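Local coordinates for abhydrolase domain-containing protein (Exiguobacterium antarcticum, PDB 5H3H) that adopts the alpha/beta hydrolase fold and acts as an esterase, probably hydrolysing carboxylic esters and possibly also catalysing perhydrolysis, at residues I13-I18 with R50-D55; L117-A122 with V210-M215. All blocks are in the same frame, centred on the assembly; numbering follows the deposited sequence.

Contact 1: residues I13-I18 with R50-D55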
loop_
_atom_site.group_PDB
_atom_site.type_symbol
_atom_site.label_atom_id
_atom_site.label_comp_id
_atom_site.label_asym_id
_atom_site.label_seq_id
_atom_site.Cartn_x
_atom_site.Cartn_y
_atom_site.Cartn_z
ATOM N N ILE B 13 17.591 13.631 4.960
ATOM C CA ILE B 13 18.069 12.526 4.106
ATOM C C ILE B 13 18.764 13.123 2.905
ATOM O O ILE B 13 18.142 13.832 2.133
ATOM C CB ILE B 13 16.885 11.620 3.606
ATOM C CG1 ILE B 13 16.055 11.082 4.758
ATOM C CG2 ILE B 13 17.393 10.454 2.762
ATOM C CD1 ILE B 13 16.843 10.289 5.784
ATOM N N TYR B 14 20.041 12.803 2.699
ATOM C CA TYR B 14 20.768 13.280 1.535
ATOM C C TYR B 14 20.358 12.462 0.332
ATOM O O TYR B 14 20.238 11.249 0.434
ATOM C CB TYR B 14 22.270 13.148 1.738
ATOM C CG TYR B 14 23.047 13.644 0.571
ATOM C CD1 TYR B 14 23.147 14.994 0.327
ATOM C CD2 TYR B 14 23.638 12.759 -0.328
ATOM C CE1 TYR B 14 23.840 15.464 -0.761
ATOM C CE2 TYR B 14 24.330 13.208 -1.430
ATOM C CZ TYR B 14 24.421 14.579 -1.649
ATOM O OH TYR B 14 25.114 15.106 -2.717
ATOM N N VAL B 15 20.174 13.122 -0.803
ATOM C CA VAL B 15 19.906 12.462 -2.065
ATOM C C VAL B 15 20.774 13.079 -3.165
ATOM O O VAL B 15 20.771 14.307 -3.368
ATOM C CB VAL B 15 18.425 12.643 -2.482
ATOM C CG1 VAL B 15 18.164 11.856 -3.762
ATOM C CG2 VAL B 15 17.494 12.186 -1.400
ATOM N N GLU B 16 21.516 12.234 -3.890
ATOM C CA GLU B 16 22.272 12.634 -5.028
ATOM C C GLU B 16 21.284 12.545 -6.229
ATOM O O GLU B 16 20.961 11.471 -6.755
ATOM C CB GLU B 16 23.491 11.693 -5.205
ATOM C CG GLU B 16 24.536 12.151 -6.203
ATOM C CD GLU B 16 25.540 13.211 -5.696
ATOM O OE1 GLU B 16 25.631 13.440 -4.477
ATOM O OE2 GLU B 16 26.281 13.806 -6.539
ATOM N N ASP B 17 20.781 13.693 -6.640
ATOM C CA ASP B 17 19.749 13.739 -7.672
ATOM C C ASP B 17 20.422 14.367 -8.909
ATOM O O ASP B 17 20.804 15.540 -8.885
ATOM C CB ASP B 17 18.550 14.528 -7.151
ATOM C CG ASP B 17 17.453 14.770 -8.247
ATOM O OD1 ASP B 17 17.542 14.184 -9.349
ATOM O OD2 ASP B 17 16.483 15.548 -7.994
ATOM N N ILE B 18 20.615 13.572 -9.955
ATOM C CA ILE B 18 21.445 13.951 -11.119
ATOM C C ILE B 18 20.805 13.497 -12.451
ATOM O O ILE B 18 20.416 12.300 -12.580
ATOM C CB ILE B 18 22.826 13.246 -11.078
ATOM C CG1 ILE B 18 23.543 13.526 -9.782
ATOM C CG2 ILE B 18 23.704 13.770 -12.190
ATOM C CD1 ILE B 18 24.837 12.722 -9.602
ATOM N N ARG B 50 17.873 9.670 -15.141
ATOM C CA ARG B 50 18.086 10.461 -13.988
ATOM C C ARG B 50 18.397 9.526 -12.806
ATOM O O ARG B 50 17.584 8.681 -12.460
ATOM C CB ARG B 50 16.847 11.257 -13.726
ATOM C CG ARG B 50 16.939 12.186 -12.562
ATOM C CD ARG B 50 15.641 12.947 -12.474
ATOM N NE ARG B 50 15.556 13.719 -11.243
ATOM C CZ ARG B 50 14.490 14.411 -10.868
ATOM N NH1 ARG B 50 13.400 14.432 -11.650
ATOM N NH2 ARG B 50 14.480 15.069 -9.693
ATOM N N TYR B 51 19.573 9.717 -12.213
ATOM C CA TYR B 51 20.081 8.950 -11.072
ATOM C C TYR B 51 19.588 9.579 -9.784
ATOM O O TYR B 51 19.748 10.770 -9.583
ATOM C CB TYR B 51 21.616 8.959 -11.122
ATOM C CG TYR B 51 22.271 8.310 -9.957
ATOM C CD1 TYR B 51 22.371 6.907 -9.858
ATOM C CD2 TYR B 51 22.829 9.085 -8.921
ATOM C CE1 TYR B 51 23.027 6.322 -8.796
ATOM C CE2 TYR B 51 23.459 8.473 -7.843
ATOM C CZ TYR B 51 23.565 7.109 -7.786
ATOM O OH TYR B 51 24.176 6.515 -6.661
ATOM N N ILE B 52 18.939 8.799 -8.925
ATOM C CA ILE B 52 18.520 9.255 -7.637
ATOM C C ILE B 52 19.137 8.277 -6.619
ATOM O O ILE B 52 18.590 7.258 -6.364
ATOM C CB ILE B 52 16.998 9.359 -7.508
ATOM C CG1 ILE B 52 16.423 10.444 -8.449
ATOM C CG2 ILE B 52 16.596 9.683 -6.082
ATOM C CD1 ILE B 52 15.607 9.860 -9.563
ATOM N N GLY B 53 20.288 8.626 -6.056
ATOM C CA GLY B 53 20.985 7.729 -5.119
ATOM C C GLY B 53 20.745 8.240 -3.720
ATOM O O GLY B 53 21.230 9.328 -3.396
ATOM N N VAL B 54 19.986 7.495 -2.946
ATOM C CA VAL B 54 19.669 7.895 -1.590
ATOM C C VAL B 54 20.763 7.449 -0.617
ATOM O O VAL B 54 21.278 6.292 -0.724
ATOM C CB VAL B 54 18.315 7.398 -1.101
ATOM C CG1 VAL B 54 17.184 7.722 -2.098
ATOM C CG2 VAL B 54 18.353 5.937 -0.796
ATOM N N ASP B 55 21.160 8.336 0.298
ATOM C CA ASP B 55 21.991 7.885 1.461
ATOM C C ASP B 55 21.005 7.718 2.556
ATOM O O ASP B 55 20.354 8.715 2.889
ATOM C CB ASP B 55 23.032 8.930 1.891
ATOM C CG ASP B 55 24.201 9.101 0.911
ATOM O OD1 ASP B 55 24.381 8.293 -0.036
ATOM O OD2 ASP B 55 24.981 10.045 1.118
#

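Contact 2: residues L117-A122 with V210-M215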
loop_
_atom_site.group_PDB
_atom_site.type_symbol
_atom_site.label_atom_id
_atom_site.label_comp_id
_atom_site.label_asym_id
_atom_site.label_seq_id
_atom_site.Cartn_x
_atom_site.Cartn_y
_atom_site.Cartn_z
ATOM N N LEU B 117 11.014 -2.998 -10.331
ATOM C CA LEU B 117 11.848 -3.276 -9.189
ATOM C C LEU B 117 13.039 -4.136 -9.607
ATOM O O LEU B 117 12.868 -5.100 -10.334
ATOM C CB LEU B 117 11.005 -4.112 -8.201
ATOM C CG LEU B 117 11.713 -4.570 -6.933
ATOM C CD1 LEU B 117 12.234 -3.343 -6.205
ATOM C CD2 LEU B 117 10.868 -5.423 -6.003
ATOM N N ILE B 118 14.220 -3.819 -9.119
ATOM C CA ILE B 118 15.386 -4.642 -9.311
ATOM C C ILE B 118 15.871 -4.961 -7.931
ATOM O O ILE B 118 15.947 -4.062 -7.093
ATOM C CB ILE B 118 16.495 -3.924 -10.084
ATOM C CG1 ILE B 118 15.955 -3.435 -11.434
ATOM C CG2 ILE B 118 17.724 -4.835 -10.236
ATOM C CD1 ILE B 118 16.761 -2.317 -12.073
ATOM N N LEU B 119 16.150 -6.233 -7.681
ATOM C CA LEU B 119 16.624 -6.658 -6.394
ATOM C C LEU B 119 17.993 -7.285 -6.680
ATOM O O LEU B 119 18.042 -8.259 -7.350
ATOM C CB LEU B 119 15.672 -7.697 -5.785
ATOM C CG LEU B 119 14.299 -7.271 -5.249
ATOM C CD1 LEU B 119 13.513 -8.487 -4.823
ATOM C CD2 LEU B 119 14.467 -6.376 -4.054
ATOM N N ALA B 120 19.086 -6.703 -6.158
ATOM C CA ALA B 120 20.470 -7.021 -6.552
ATOM C C ALA B 120 21.164 -7.525 -5.308
ATOM O O ALA B 120 21.322 -6.791 -4.380
ATOM C CB ALA B 120 21.197 -5.804 -7.112
ATOM N N GLY B 121 21.511 -8.824 -5.252
ATOM C CA GLY B 121 22.095 -9.399 -4.059
ATOM C C GLY B 121 21.273 -9.160 -2.799
ATOM O O GLY B 121 21.811 -8.983 -1.736
ATOM N N ALA B 122 19.942 -9.094 -2.904
ATOM C CA ALA B 122 19.122 -8.552 -1.843
ATOM C C ALA B 122 19.100 -9.415 -0.565
ATOM O O ALA B 122 19.079 -10.657 -0.627
ATOM C CB ALA B 122 17.696 -8.343 -2.338
ATOM N N VAL B 210 4.640 -5.560 -8.850
ATOM C CA VAL B 210 5.412 -4.827 -9.835
ATOM C C VAL B 210 6.306 -5.807 -10.582
ATOM O O VAL B 210 6.775 -6.790 -9.997
ATOM C CB VAL B 210 6.369 -3.788 -9.160
ATOM C CG1 VAL B 210 6.920 -2.827 -10.189
ATOM C CG2 VAL B 210 5.658 -3.007 -8.066
ATOM N N ASP B 211 6.557 -5.506 -11.839
ATOM C CA ASP B 211 7.592 -6.178 -12.642
ATOM C C ASP B 211 8.924 -6.187 -11.924
ATOM O O ASP B 211 9.455 -5.122 -11.641
ATOM C CB ASP B 211 7.810 -5.435 -13.958
ATOM C CG ASP B 211 6.680 -5.684 -15.005
ATOM O OD1 ASP B 211 5.692 -6.410 -14.746
ATOM O OD2 ASP B 211 6.808 -5.129 -16.115
ATOM N N THR B 212 9.455 -7.386 -11.661
ATOM C CA THR B 212 10.727 -7.533 -10.946
ATOM C C THR B 212 11.843 -8.265 -11.727
ATOM O O THR B 212 11.589 -9.243 -12.481
ATOM C CB THR B 212 10.460 -8.151 -9.574
ATOM O OG1 THR B 212 9.361 -7.410 -8.976
ATOM C CG2 THR B 212 11.718 -8.075 -8.657
ATOM N N LEU B 213 13.068 -7.741 -11.571
ATOM C CA LEU B 213 14.300 -8.426 -11.951
ATOM C C LEU B 213 15.163 -8.685 -10.721
ATOM O O LEU B 213 15.482 -7.729 -9.996
ATOM C CB LEU B 213 15.099 -7.561 -12.889
ATOM C CG LEU B 213 16.475 -8.118 -13.261
ATOM C CD1 LEU B 213 16.257 -9.434 -14.011
ATOM C CD2 LEU B 213 17.277 -7.123 -14.082
ATOM N N ILE B 214 15.591 -9.958 -10.546
ATOM C CA ILE B 214 16.478 -10.376 -9.482
ATOM C C ILE B 214 17.846 -10.591 -10.131
ATOM O O ILE B 214 17.959 -11.370 -11.070
ATOM C CB ILE B 214 16.030 -11.722 -8.808
ATOM C CG1 ILE B 214 14.532 -11.745 -8.440
ATOM C CG2 ILE B 214 16.914 -12.068 -7.597
ATOM C CD1 ILE B 214 14.115 -10.583 -7.597
ATOM N N MET B 215 18.856 -9.920 -9.593
ATOM C CA MET B 215 20.238 -10.027 -10.032
ATOM C C MET B 215 20.962 -10.592 -8.801
ATOM O O MET B 215 20.827 -10.010 -7.691
ATOM C CB MET B 215 20.786 -8.618 -10.416
ATOM C CG MET B 215 20.506 -8.201 -11.847
ATOM S SD MET B 215 21.367 -6.725 -12.510
ATOM C CE MET B 215 20.233 -5.657 -11.791
#

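Contact 1: residues I13-I18 with R50-D55
The guanidinium of Arg-50 meets the carboxylate of Asp-17 at its edge, the two planes only 12° apart. It grips side-on: NE donates to OD1 of Asp-17 at 2.8 Å and NH2 to OD2 at 2.7 Å, each oxygen using its syn lone pair. Arg-50 reaches across with its chain extended from CG to NE. One face of the Tyr-51 ring lies over Gly-53 N, near the rim; a CB on Gly-53 would run into Tyr-51 OH, which is hydrogen-bonded to Asn-34. At the edge of the Tyr-14 ring, in its plane, sits Glu-16 OE1, which accepts a very short bond of 2.5 Å from Tyr-14 OH. Strand 12-18 is added antiparallel beside strand 50-54 of the largely parallel alpha/beta hydrolase sheet, Asp-17 on one face, Glu-16 and Tyr-51 on the other. Glu-16 and Gly-53 form a hydrogen-bonded pair, Gly-53 N on a lone pair of Glu-16 O. Between the flanking non-hydrogen-bonded pairs, Val-15 CG1 packs alongside Ile-52 CG2 at 3.5 Å, on the side of the sheet where Val-15 touches helix 71-85. The bidentate pairing would favour an ionised Asp-17, and the short phenol bond is consistent with a charged Glu-16 as acceptor.

Contact 2: residues L117-A122 with V210-M215
Two neighbouring parallel strands of the alpha/beta hydrolase sheet meet here, with strand 117-120 in register beside strand 211-215. Leu-117 follows its neighbour Thr-212 closely along one face of the sheet. Leu-117 CB lies 3.8 Å from Thr-212 OG1. Leu-117 CG, anti to the backbone N (chi1 178°), comes within 3.9 Å of Thr-212 CG2. From there Leu-117 CD2 continues alongside the threonine, 3.8 Å from Thr-212 CG2. Both branches of the threonine touch Leu-117, CG2, anti to its backbone N, as a methyl, and OG1 from beside the backbone N. Thr-212 OG1 also turns back to donate to Val-210 O at 2.8 Å, approaching from 45° above the carbonyl plane. That bond ties Thr-212 to the backbone two residues earlier and satisfies a buried hydroxyl. An alanine here would probably loosen the chain around Val-210 and its packing on Leu-117, since the hydroxyl bond to Val-210 O and the methyl contact would be lost.

Further along the same face, Leu-119 and Ile-214 lie side by side and point the same way, their CD1 atoms 3.5 Å apart, with Met-231 of helix 225-234 touching both. On the other face Ile-118 packs against Leu-262 and Tyr-265 of helix 255-267. The backbone ladder alternates as expected for parallel strands: Leu-117 and Leu-119 each use N and O toward strand 211-215, while Ile-118 and Ala-120 bond to strand 90-95 and the residue after it, Ser-96. Beyond the strand the chain turns at Gly-121, whose phi of 53° suits a glycine, and its N still donates to Met-215 O at 2.8 Å.

In the fold
Contacts 1 and 2 belong to one mixed sheet, with strands 23-27 and 90-95 lying between them. Their centres are 19 Å apart and their nearest atoms about 11 Å, so neither touches the other. Contact 1 joins the antiparallel strand 12-18 to strand 50-54, whereas contact 2 lies wholly in the parallel part. The bound ethaneperoxoic acid sits at the ends of the intervening strands, in a pocket that includes Gly-29, Phe-95, Ser-96 and His-248. Gly-121 of contact 2 is about 8 Å from this ligand and touches the probable Ser-His-Asp triad of Ser-96, His-248 and Asp-220; the side chain of Val-54 in contact 1 is about 13 Å from the ligand.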